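Local coordinates for protein ribose-phosphate pyrophosphokinase (Mycobacterium smegmatis, PDB 5MP7) that probably makes phosphoribosyl pyrophosphate by moving the pyrophosphoryl group of ATP to the 1-hydroxyl of ribose 5-phosphate, with magnesium as cofactor, at residues L271-T284 with R292-L304. Residues are numbered along the deposited sequence; the frame is centred on the assembly and turned at random.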
loop_
_atom_site.group_PDB
_atom_site.type_symbol
_atom_site.label_atom_id
_atom_site.label_comp_id
_atom_site.label_asym_id
_atom_site.label_seq_id
_atom_site.Cartn_x
_atom_site.Cartn_y
_atom_site.Cartn_z
ATOM N N LEU A 271 -12.832 17.338 58.316
ATOM C CA LEU A 271 -13.153 17.042 59.701
ATOM C C LEU A 271 -11.958 16.989 60.648
ATOM O O LEU A 271 -12.044 17.445 61.796
ATOM C CB LEU A 271 -13.905 15.746 59.795
ATOM C CG LEU A 271 -15.254 15.762 59.071
ATOM C CD1 LEU A 271 -15.815 14.350 59.049
ATOM C CD2 LEU A 271 -16.232 16.691 59.753
ATOM N N ALA A 272 -10.846 16.466 60.156
ATOM C CA ALA A 272 -9.594 16.451 60.922
ATOM C C ALA A 272 -9.050 17.867 61.219
ATOM O O ALA A 272 -8.498 18.089 62.282
ATOM C CB ALA A 272 -8.538 15.629 60.190
ATOM N N GLU A 273 -9.250 18.806 60.284
ATOM C CA GLU A 273 -8.779 20.192 60.383
ATOM C C GLU A 273 -9.759 21.119 61.058
ATOM O O GLU A 273 -9.381 22.204 61.490
ATOM C CB GLU A 273 -8.487 20.786 59.022
ATOM C CG GLU A 273 -7.204 20.243 58.406
ATOM C CD GLU A 273 -6.999 20.699 56.967
ATOM O OE1 GLU A 273 -7.785 21.531 56.458
ATOM O OE2 GLU A 273 -6.063 20.167 56.316
ATOM N N CYS A 274 -11.019 20.724 61.166
ATOM C CA CYS A 274 -11.965 21.528 61.932
ATOM C C CYS A 274 -11.688 21.250 63.430
ATOM O O CYS A 274 -10.976 20.315 63.818
ATOM C CB CYS A 274 -13.423 21.223 61.544
ATOM S SG CYS A 274 -14.163 19.776 62.356
ATOM N N GLY A 275 -12.252 22.051 64.295
ATOM C CA GLY A 275 -11.858 21.927 65.690
ATOM C C GLY A 275 -12.279 20.676 66.451
ATOM O O GLY A 275 -11.956 20.564 67.623
ATOM N N ALA A 276 -13.058 19.782 65.850
ATOM C CA ALA A 276 -13.778 18.808 66.662
ATOM C C ALA A 276 -12.848 17.869 67.389
ATOM O O ALA A 276 -11.897 17.377 66.833
ATOM C CB ALA A 276 -14.749 18.035 65.817
ATOM N N ARG A 277 -13.158 17.631 68.642
ATOM C CA ARG A 277 -12.386 16.769 69.495
ATOM C C ARG A 277 -12.569 15.307 69.110
ATOM O O ARG A 277 -11.654 14.518 69.229
ATOM C CB ARG A 277 -12.836 16.966 70.938
ATOM C CG ARG A 277 -11.810 16.538 71.935
ATOM C CD ARG A 277 -12.376 16.274 73.319
ATOM N NE ARG A 277 -11.887 14.944 73.732
ATOM C CZ ARG A 277 -11.696 14.505 74.972
ATOM N NH1 ARG A 277 -11.823 15.297 76.044
ATOM N NH2 ARG A 277 -11.309 13.242 75.140
ATOM N N GLU A 278 -13.788 14.931 68.738
ATOM C CA GLU A 278 -14.083 13.552 68.375
ATOM C C GLU A 278 -15.163 13.480 67.287
ATOM O O GLU A 278 -16.042 14.336 67.238
ATOM C CB GLU A 278 -14.507 12.757 69.597
ATOM C CG GLU A 278 -14.304 11.276 69.380
ATOM C CD GLU A 278 -14.522 10.410 70.609
ATOM O OE1 GLU A 278 -14.732 10.943 71.738
ATOM O OE2 GLU A 278 -14.416 9.168 70.455
ATOM N N VAL A 279 -15.051 12.488 66.401
ATOM C CA VAL A 279 -16.061 12.199 65.405
ATOM C C VAL A 279 -16.412 10.722 65.559
ATOM O O VAL A 279 -15.551 9.895 65.469
ATOM C CB VAL A 279 -15.566 12.471 64.012
ATOM C CG1 VAL A 279 -16.680 12.206 63.018
ATOM C CG2 VAL A 279 -15.103 13.891 63.863
ATOM N N ILE A 280 -17.653 10.408 65.881
ATOM C CA ILE A 280 -18.074 9.061 66.183
ATOM C C ILE A 280 -19.067 8.607 65.132
ATOM O O ILE A 280 -20.057 9.293 64.871
ATOM C CB ILE A 280 -18.754 9.011 67.527
ATOM C CG1 ILE A 280 -17.861 9.650 68.565
ATOM C CG2 ILE A 280 -19.016 7.567 67.947
ATOM C CD1 ILE A 280 -18.578 10.075 69.817
ATOM N N VAL A 281 -18.767 7.477 64.496
ATOM C CA VAL A 281 -19.609 6.863 63.472
ATOM C C VAL A 281 -19.711 5.371 63.694
ATOM O O VAL A 281 -19.004 4.829 64.528
ATOM C CB VAL A 281 -19.119 7.085 62.030
ATOM C CG1 VAL A 281 -19.068 8.546 61.700
ATOM C CG2 VAL A 281 -17.771 6.474 61.820
ATOM N N THR A 282 -20.669 4.735 63.031
ATOM C CA THR A 282 -20.791 3.281 63.048
ATOM C C THR A 282 -20.221 2.776 61.770
ATOM O O THR A 282 -19.899 3.547 60.865
ATOM C CB THR A 282 -22.250 2.760 63.176
ATOM O OG1 THR A 282 -22.956 2.970 61.928
ATOM C CG2 THR A 282 -22.954 3.459 64.296
ATOM N N ASN A 283 -20.171 1.467 61.652
ATOM C CA ASN A 283 -19.653 0.855 60.425
ATOM C C ASN A 283 -20.744 0.325 59.479
ATOM O O ASN A 283 -20.615 -0.772 58.939
ATOM C CB ASN A 283 -18.604 -0.227 60.777
ATOM C CG ASN A 283 -19.214 -1.444 61.416
ATOM O OD1 ASN A 283 -20.240 -1.368 62.086
ATOM N ND2 ASN A 283 -18.587 -2.560 61.226
ATOM N N THR A 284 -21.834 1.065 59.319
ATOM C CA THR A 284 -22.873 0.666 58.375
ATOM C C THR A 284 -22.311 0.688 56.976
ATOM O O THR A 284 -22.753 -0.055 56.144
ATOM C CB THR A 284 -24.099 1.600 58.416
ATOM O OG1 THR A 284 -23.674 2.958 58.472
ATOM C CG2 THR A 284 -25.001 1.288 59.611
ATOM N N ARG A 292 -9.971 7.299 57.220
ATOM C CA ARG A 292 -9.593 7.387 58.628
ATOM C C ARG A 292 -8.751 8.625 58.976
ATOM O O ARG A 292 -8.083 9.221 58.122
ATOM C CB ARG A 292 -8.877 6.142 59.100
ATOM C CG ARG A 292 -9.868 5.108 59.549
ATOM C CD ARG A 292 -9.262 3.776 59.928
ATOM N NE ARG A 292 -10.271 2.721 59.847
ATOM C CZ ARG A 292 -11.265 2.529 60.711
ATOM N NH1 ARG A 292 -11.354 3.285 61.814
ATOM N NH2 ARG A 292 -12.145 1.544 60.467
ATOM N N PHE A 293 -8.909 9.050 60.231
ATOM C CA PHE A 293 -8.191 10.179 60.812
ATOM C C PHE A 293 -8.222 10.050 62.336
ATOM O O PHE A 293 -8.955 9.214 62.878
ATOM C CB PHE A 293 -8.707 11.551 60.312
ATOM C CG PHE A 293 -10.171 11.814 60.551
ATOM C CD1 PHE A 293 -11.128 11.268 59.706
ATOM C CD2 PHE A 293 -10.593 12.653 61.562
ATOM C CE1 PHE A 293 -12.483 11.503 59.899
ATOM C CE2 PHE A 293 -11.940 12.921 61.750
ATOM C CZ PHE A 293 -12.886 12.345 60.920
ATOM N N PRO A 294 -7.378 10.820 63.029
ATOM C CA PRO A 294 -7.162 10.501 64.450
ATOM C C PRO A 294 -8.380 10.687 65.379
ATOM O O PRO A 294 -8.595 9.872 66.283
ATOM C CB PRO A 294 -6.026 11.454 64.829
ATOM C CG PRO A 294 -5.265 11.620 63.552
ATOM C CD PRO A 294 -6.345 11.759 62.532
ATOM N N GLN A 295 -9.187 11.714 65.124
ATOM C CA GLN A 295 -10.377 11.980 65.929
ATOM C C GLN A 295 -11.524 10.995 65.679
ATOM O O GLN A 295 -12.466 10.966 66.457
ATOM C CB GLN A 295 -10.908 13.373 65.649
ATOM C CG GLN A 295 -9.963 14.492 66.047
ATOM C CD GLN A 295 -8.935 14.801 64.956
ATOM O OE1 GLN A 295 -8.489 13.919 64.231
ATOM N NE2 GLN A 295 -8.564 16.066 64.821
ATOM N N LEU A 296 -11.435 10.200 64.614
ATOM C CA LEU A 296 -12.453 9.248 64.234
ATOM C C LEU A 296 -12.523 7.990 65.085
ATOM O O LEU A 296 -11.558 7.300 65.265
ATOM C CB LEU A 296 -12.255 8.834 62.771
ATOM C CG LEU A 296 -13.444 8.067 62.218
ATOM C CD1 LEU A 296 -14.701 8.921 62.146
ATOM C CD2 LEU A 296 -13.091 7.555 60.830
ATOM N N THR A 297 -13.704 7.695 65.570
ATOM C CA THR A 297 -13.994 6.480 66.317
ATOM C C THR A 297 -15.111 5.736 65.621
ATOM O O THR A 297 -16.090 6.342 65.234
ATOM C CB THR A 297 -14.480 6.836 67.708
ATOM O OG1 THR A 297 -13.433 7.574 68.365
ATOM C CG2 THR A 297 -14.849 5.593 68.502
ATOM N N VAL A 298 -14.934 4.437 65.412
ATOM C CA VAL A 298 -15.918 3.621 64.711
ATOM C C VAL A 298 -16.455 2.583 65.633
ATOM O O VAL A 298 -15.689 1.807 66.193
ATOM C CB VAL A 298 -15.321 2.944 63.467
ATOM C CG1 VAL A 298 -16.371 2.151 62.732
ATOM C CG2 VAL A 298 -14.769 4.017 62.530
ATOM N N LEU A 299 -17.769 2.570 65.806
ATOM C CA LEU A 299 -18.402 1.548 66.655
ATOM C C LEU A 299 -19.062 0.543 65.759
ATOM O O LEU A 299 -19.497 0.895 64.665
ATOM C CB LEU A 299 -19.420 2.160 67.581
ATOM C CG LEU A 299 -18.907 3.331 68.425
ATOM C CD1 LEU A 299 -20.094 3.971 69.130
ATOM C CD2 LEU A 299 -17.844 2.908 69.455
ATOM N N SER A 300 -19.108 -0.711 66.181
ATOM C CA SER A 300 -19.660 -1.739 65.345
ATOM C C SER A 300 -21.181 -1.781 65.439
ATOM O O SER A 300 -21.710 -1.785 66.525
ATOM C CB SER A 300 -19.122 -3.119 65.732
ATOM O OG SER A 300 -19.502 -4.068 64.720
ATOM N N ILE A 301 -21.842 -1.864 64.297
ATOM C CA ILE A 301 -23.274 -2.116 64.231
ATOM C C ILE A 301 -23.607 -3.631 64.204
ATOM O O ILE A 301 -24.769 -3.997 64.189
ATOM C CB ILE A 301 -23.880 -1.394 62.994
ATOM C CG1 ILE A 301 -25.323 -1.022 63.262
ATOM C CG2 ILE A 301 -23.755 -2.187 61.695
ATOM C CD1 ILE A 301 -25.434 0.282 64.024
ATOM N N ALA A 302 -22.602 -4.494 64.185
ATOM C CA ALA A 302 -22.823 -5.901 64.006
ATOM C C ALA A 302 -23.681 -6.540 65.073
ATOM O O ALA A 302 -24.548 -7.358 64.727
ATOM C CB ALA A 302 -21.516 -6.649 63.866
ATOM N N PRO A 303 -23.434 -6.243 66.361
ATOM C CA PRO A 303 -24.256 -6.920 67.391
ATOM C C PRO A 303 -25.751 -6.593 67.253
ATOM O O PRO A 303 -26.592 -7.470 67.437
ATOM C CB PRO A 303 -23.705 -6.383 68.691
ATOM C CG PRO A 303 -22.279 -5.986 68.368
ATOM C CD PRO A 303 -22.358 -5.435 66.972
ATOM N N LEU A 304 -26.058 -5.345 66.894
ATOM C CA LEU A 304 -27.426 -4.903 66.639
ATOM C C LEU A 304 -28.054 -5.650 65.429
ATOM O O LEU A 304 -29.194 -6.114 65.505
ATOM C CB LEU A 304 -27.450 -3.392 66.417
ATOM C CG LEU A 304 -28.797 -2.699 66.214
ATOM C CD1 LEU A 304 -29.703 -2.843 67.452
ATOM C CD2 LEU A 304 -28.575 -1.216 65.874
#
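V279 and V281 pair in parallel with L296 and V298, and their side chains show how the edge of the mixed sheet in a phosphoribosyltransferase-like domain is sorted into two unlike faces. Strand 296-299 ends the sheet within this chain, and its neighbour 278-282 follows helix 267-273. On the valine face, L296 sends CD1 between the two valines, 3.9 Å from V279 CG1 and equally far from V281 CG2. The F293 ring carries this layer on to helix 267-273: V279 CG2 meets its edge near the ring plane, L271 CB approaches CZ obliquely at 3.7 Å, and L296 CB sits over the centre of one face. A type I turn from F293 to L296 brings ring and leucine together.

The other face is more polar. T297 OG1 donates to E278 OE2 (2.8 Å), using the carboxylate's anti lone pair; E278 reaches it with CG anti to the backbone N (chi1 -158°) and an extended chain. Y162 and Y167 of helix 156-167 also bond this carboxylate, one at each oxygen. Farther along, I280 CG2 packs against L299 CD1.

Between the faces runs the parallel backbone ladder, in which V279 and V281 each use both N and O; V281 N reaches T297 O at 3.0 Å. At its end the backbone bond from N283 N to L299 O is weak, and the N283 side chain adds a firmer one: OD1 receives I301 N at 2.8 Å, nearly straight at 170°, while ND2 bonds Q26 OE1 of helix 21-31. S300 OG, which bonds that same Q26 oxygen, accepts from A302 N, capping the start of helix 302-314.

Three hydroxyls, of T297, Y162 and Y167, converge on the E278 carboxylate, which would probably stabilise its negative charge and hold it in place, while the amide of N283 continues the pairing where strand 296-299 gives way to helix 302-314.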